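Local atomic coordinates of uncharacterized protein (Thermus thermophilus HB8, PDB entry 6SCE), a protein that acts as a type III CRISPR defence DNA nuclease that is switched on by cyclic oligoadenylate. Residues E417-L429 / G544-E556. Numbering follows the deposited sequence. Where two conformers were deposited one is given.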
# COMPACT_ATOMS: atom_id res chain seq x y z
N GLU A 417 -17.55 14.83 0.86
CA GLU A 417 -17.92 13.73 -0.02
C GLU A 417 -17.16 13.95 -1.32
O GLU A 417 -17.17 15.05 -1.87
CB GLU A 417 -19.43 13.79 -0.30
CG GLU A 417 -20.27 13.31 0.85
CD GLU A 417 -20.02 11.85 1.19
OE1 GLU A 417 -19.67 11.03 0.29
OE2 GLU A 417 -20.16 11.52 2.36
N VAL A 418 -16.49 12.91 -1.78
CA VAL A 418 -15.68 12.96 -2.99
C VAL A 418 -16.58 12.69 -4.19
O VAL A 418 -17.46 11.84 -4.09
CB VAL A 418 -14.60 11.90 -2.91
CG1 VAL A 418 -13.71 11.89 -4.16
CG2 VAL A 418 -13.73 12.18 -1.70
N PRO A 419 -16.36 13.39 -5.31
CA PRO A 419 -17.18 13.05 -6.50
C PRO A 419 -16.65 11.78 -7.18
O PRO A 419 -16.12 11.82 -8.29
CB PRO A 419 -17.04 14.28 -7.40
CG PRO A 419 -15.85 15.04 -6.90
CD PRO A 419 -15.55 14.59 -5.49
N TRP A 420 -16.85 10.65 -6.53
CA TRP A 420 -16.25 9.41 -7.00
C TRP A 420 -16.81 9.01 -8.35
O TRP A 420 -16.15 8.30 -9.10
CB TRP A 420 -16.55 8.28 -6.04
CG TRP A 420 -15.84 8.37 -4.71
CD1 TRP A 420 -16.42 8.45 -3.49
CD2 TRP A 420 -14.44 8.27 -4.49
NE1 TRP A 420 -15.45 8.45 -2.51
CE2 TRP A 420 -14.22 8.32 -3.11
CE3 TRP A 420 -13.33 8.15 -5.34
CZ2 TRP A 420 -12.95 8.27 -2.54
CZ3 TRP A 420 -12.05 8.08 -4.76
CH2 TRP A 420 -11.89 8.14 -3.39
N GLU A 421 -18.03 9.47 -8.66
CA GLU A 421 -18.66 9.16 -9.95
C GLU A 421 -17.86 9.68 -11.14
O GLU A 421 -18.05 9.23 -12.26
CB GLU A 421 -20.13 9.66 -10.01
CG GLU A 421 -20.31 11.17 -10.08
CD GLU A 421 -20.09 11.88 -8.75
OE1 GLU A 421 -19.85 11.22 -7.72
OE2 GLU A 421 -20.16 13.13 -8.74
N GLU A 422 -16.96 10.63 -10.89
CA GLU A 422 -16.04 11.13 -11.92
C GLU A 422 -14.77 10.32 -12.06
O GLU A 422 -13.94 10.61 -12.90
CB GLU A 422 -15.62 12.56 -11.62
CG GLU A 422 -16.76 13.55 -11.47
CD GLU A 422 -16.25 14.92 -11.06
OE1 GLU A 422 -15.01 15.11 -11.03
OE2 GLU A 422 -17.08 15.79 -10.75
N GLY A 423 -14.60 9.33 -11.21
CA GLY A 423 -13.41 8.49 -11.20
C GLY A 423 -13.46 7.46 -12.32
O GLY A 423 -14.55 7.12 -12.84
N ARG A 424 -12.28 7.02 -12.73
CA ARG A 424 -12.17 5.97 -13.76
C ARG A 424 -11.05 5.04 -13.37
O ARG A 424 -9.94 5.50 -13.03
CB ARG A 424 -11.88 6.58 -15.13
CG ARG A 424 -12.83 7.68 -15.55
CD ARG A 424 -12.36 8.36 -16.83
NE ARG A 424 -12.84 9.74 -16.91
CZ ARG A 424 -12.44 10.66 -17.80
NH1 ARG A 424 -11.55 10.36 -18.74
NH2 ARG A 424 -12.95 11.88 -17.75
N PRO A 425 -11.30 3.72 -13.45
CA PRO A 425 -10.26 2.81 -13.03
C PRO A 425 -8.97 2.94 -13.86
O PRO A 425 -7.90 2.74 -13.32
CB PRO A 425 -10.89 1.42 -13.19
CG PRO A 425 -12.16 1.59 -13.91
CD PRO A 425 -12.53 3.03 -13.89
N GLU A 426 -9.09 3.28 -15.13
CA GLU A 426 -7.92 3.43 -15.97
C GLU A 426 -7.07 4.65 -15.55
O GLU A 426 -5.85 4.63 -15.73
CB GLU A 426 -8.28 3.46 -17.46
CG GLU A 426 -9.22 4.56 -17.90
CD GLU A 426 -10.70 4.24 -17.69
OE1 GLU A 426 -11.06 3.27 -16.96
OE2 GLU A 426 -11.52 4.99 -18.25
N ASP A 427 -7.70 5.69 -15.00
CA ASP A 427 -6.97 6.88 -14.52
C ASP A 427 -6.24 6.55 -13.25
O ASP A 427 -5.06 6.87 -13.12
CB ASP A 427 -7.90 8.09 -14.34
CG ASP A 427 -8.39 8.65 -15.66
OD1 ASP A 427 -7.90 8.22 -16.71
OD2 ASP A 427 -9.27 9.52 -15.67
N LEU A 428 -6.91 5.91 -12.30
CA LEU A 428 -6.23 5.47 -11.11
C LEU A 428 -5.01 4.60 -11.46
O LEU A 428 -3.90 4.80 -10.92
CB LEU A 428 -7.17 4.71 -10.19
CG LEU A 428 -6.54 4.12 -8.93
CD1 LEU A 428 -5.90 5.22 -8.08
CD2 LEU A 428 -7.62 3.39 -8.17
N LEU A 429 -5.21 3.65 -12.37
CA LEU A 429 -4.13 2.75 -12.75
C LEU A 429 -2.94 3.48 -13.40
O LEU A 429 -1.78 3.11 -13.15
CB LEU A 429 -4.66 1.63 -13.67
CG LEU A 429 -5.39 0.48 -12.99
CD1 LEU A 429 -6.21 -0.29 -14.02
CD2 LEU A 429 -4.44 -0.46 -12.27
N GLY A 544 -11.57 -8.35 -15.62
CA GLY A 544 -12.41 -7.20 -15.43
C GLY A 544 -11.80 -6.30 -14.36
O GLY A 544 -10.92 -6.70 -13.61
N VAL A 545 -12.27 -5.06 -14.32
CA VAL A 545 -11.85 -4.14 -13.28
C VAL A 545 -12.99 -3.16 -13.02
O VAL A 545 -13.72 -2.75 -13.93
CB VAL A 545 -10.50 -3.46 -13.62
CG1 VAL A 545 -10.60 -2.62 -14.89
CG2 VAL A 545 -9.98 -2.62 -12.46
N PHE A 546 -13.17 -2.82 -11.75
CA PHE A 546 -14.11 -1.77 -11.40
C PHE A 546 -13.57 -0.92 -10.26
O PHE A 546 -12.72 -1.37 -9.46
CB PHE A 546 -15.56 -2.29 -11.16
CG PHE A 546 -15.73 -3.24 -10.01
CD1 PHE A 546 -15.55 -4.60 -10.20
CD2 PHE A 546 -16.17 -2.79 -8.78
CE1 PHE A 546 -15.74 -5.49 -9.14
CE2 PHE A 546 -16.37 -3.66 -7.72
CZ PHE A 546 -16.15 -5.02 -7.90
N PHE A 547 -14.05 0.32 -10.21
CA PHE A 547 -13.65 1.29 -9.19
C PHE A 547 -14.92 1.78 -8.49
O PHE A 547 -15.88 2.15 -9.16
CB PHE A 547 -12.87 2.43 -9.82
CG PHE A 547 -12.38 3.44 -8.83
CD1 PHE A 547 -11.46 3.09 -7.86
CD2 PHE A 547 -12.86 4.75 -8.86
CE1 PHE A 547 -11.03 4.01 -6.93
CE2 PHE A 547 -12.42 5.68 -7.94
CZ PHE A 547 -11.50 5.31 -6.97
N HIS A 548 -14.95 1.71 -7.16
CA HIS A 548 -16.11 2.21 -6.44
C HIS A 548 -15.66 2.83 -5.13
O HIS A 548 -15.16 2.15 -4.26
CB HIS A 548 -17.10 1.08 -6.18
CG HIS A 548 -18.40 1.56 -5.61
ND1 HIS A 548 -19.13 2.58 -6.18
CD2 HIS A 548 -19.11 1.15 -4.53
CE1 HIS A 548 -20.22 2.80 -5.46
NE2 HIS A 548 -20.23 1.94 -4.45
N ARG A 549 -15.82 4.15 -5.03
CA ARG A 549 -15.64 4.87 -3.76
C ARG A 549 -14.28 4.73 -3.05
O ARG A 549 -14.24 4.66 -1.84
CB ARG A 549 -16.77 4.49 -2.80
CG ARG A 549 -18.13 4.88 -3.38
CD ARG A 549 -19.25 4.76 -2.38
NE ARG A 549 -19.03 5.55 -1.16
CZ ARG A 549 -19.25 6.86 -1.02
NH1 ARG A 549 -19.67 7.61 -2.03
NH2 ARG A 549 -19.03 7.42 0.16
N GLY A 550 -13.18 4.71 -3.79
CA GLY A 550 -11.83 4.62 -3.15
C GLY A 550 -11.26 3.22 -2.96
O GLY A 550 -10.26 3.00 -2.19
N ALA A 551 -11.90 2.26 -3.64
CA ALA A 551 -11.36 0.91 -3.73
C ALA A 551 -11.40 0.44 -5.18
O ALA A 551 -12.44 0.52 -5.85
CB ALA A 551 -12.10 -0.05 -2.83
N LEU A 552 -10.25 0.01 -5.68
CA LEU A 552 -10.15 -0.63 -6.98
C LEU A 552 -10.37 -2.13 -6.80
O LEU A 552 -9.93 -2.73 -5.81
CB LEU A 552 -8.77 -0.41 -7.59
CG LEU A 552 -8.64 -0.73 -9.08
CD1 LEU A 552 -9.56 0.11 -9.93
CD2 LEU A 552 -7.20 -0.47 -9.49
N TRP A 553 -11.05 -2.74 -7.77
CA TRP A 553 -11.32 -4.18 -7.76
C TRP A 553 -10.86 -4.77 -9.09
O TRP A 553 -11.15 -4.21 -10.14
CB TRP A 553 -12.83 -4.46 -7.66
CG TRP A 553 -13.49 -4.11 -6.36
CD1 TRP A 553 -13.76 -2.86 -5.89
CD2 TRP A 553 -14.03 -5.02 -5.41
NE1 TRP A 553 -14.39 -2.94 -4.67
CE2 TRP A 553 -14.59 -4.26 -4.36
CE3 TRP A 553 -14.10 -6.42 -5.34
CZ2 TRP A 553 -15.20 -4.84 -3.25
CZ3 TRP A 553 -14.67 -6.99 -4.23
CH2 TRP A 553 -15.22 -6.20 -3.19
N PHE A 554 -10.15 -5.89 -9.01
CA PHE A 554 -9.84 -6.70 -10.16
C PHE A 554 -10.75 -7.92 -10.14
O PHE A 554 -11.03 -8.47 -9.07
CB PHE A 554 -8.38 -7.16 -10.12
CG PHE A 554 -7.39 -6.04 -10.22
CD1 PHE A 554 -7.56 -5.03 -11.16
CD2 PHE A 554 -6.29 -5.99 -9.38
CE1 PHE A 554 -6.65 -4.00 -11.25
CE2 PHE A 554 -5.37 -4.96 -9.48
CZ PHE A 554 -5.54 -3.98 -10.41
N VAL A 555 -11.18 -8.34 -11.32
CA VAL A 555 -12.12 -9.44 -11.45
C VAL A 555 -11.43 -10.63 -12.12
O VAL A 555 -10.69 -10.46 -13.11
CB VAL A 555 -13.34 -9.04 -12.31
CG1 VAL A 555 -14.36 -10.18 -12.38
CG2 VAL A 555 -13.99 -7.78 -11.76
N GLU A 556 -11.65 -11.82 -11.56
CA GLU A 556 -11.17 -13.07 -12.19
C GLU A 556 -12.38 -13.96 -12.42
O GLU A 556 -13.15 -14.18 -11.49
CB GLU A 556 -10.13 -13.79 -11.32
CG GLU A 556 -9.58 -15.10 -11.89
CD GLU A 556 -8.63 -14.91 -13.06
OE1 GLU A 556 -8.16 -13.78 -13.30
OE2 GLU A 556 -8.34 -15.92 -13.74
O HOH W 1 -19.33 10.73 -2.71
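Trp420 lies against the turn of the β-hairpin formed by strands 541-548 and 551-558, one face of its indole pressed on the Arg549-Gly550 backbone. The contact links the chain just after strand 415-417, the edge of one mixed sheet, to this hairpin in the next sheet along the chain. CA of Arg549 stands 3.5 Å from the centroid of the five-membered ring of Trp420, only 5° off its normal, and CA of Gly550 sits over the six-membered ring, two CH-pi contacts in a row. Val418 CG1 covers the opposite face, while NE1 is hydrogen-bonded to the carbonyl of Asp406. The far rim of the indole meets Phe547 obliquely: Trp420 CZ3 lies 3.6 Å from Phe547 CZ, at the edge of the phenyl ring. Phe547 extends away from its own backbone N at chi1 -178°, which carries its ring between Trp420 and Leu428; Leu428 CD2 lies 3.7 Å from Phe547 CE1. The apolar seam then runs on along helix segment 425-429, which lies at 90° to strand 544-548: Pro425 CB rests 3.8 Å from Leu552 CD1, and Leu429 CD2 touches both Leu552 CD2 and the edge of Phe554.

The outer margin is looser and polar. Glu417 OE1 and Arg549 NH2 form a long salt bridge of 3.7 Å, their planar groups nearly coplanar, and a water accepts from Arg549 NH1 within hydrogen-bonding distance of Val418 O and Glu417 OE1. The main partner of Arg549 NH2 is the carboxylate of Asp406. Cutting Trp420 back to alanine is likely to open a gap beneath the hairpin turn and leave the Asp406 carbonyl without its indole donor.

Trp420 thus packs on the same turn whose Gly550 O accepts a hydrogen bond from an adenine N6 of the bound RNA. The chemistry, dispersion and CH-pi inside with a long Glu417-Arg549 ion pair outside, suggests that apolar packing, more than direct polar bonds, joins segment 417-429 to the hairpin.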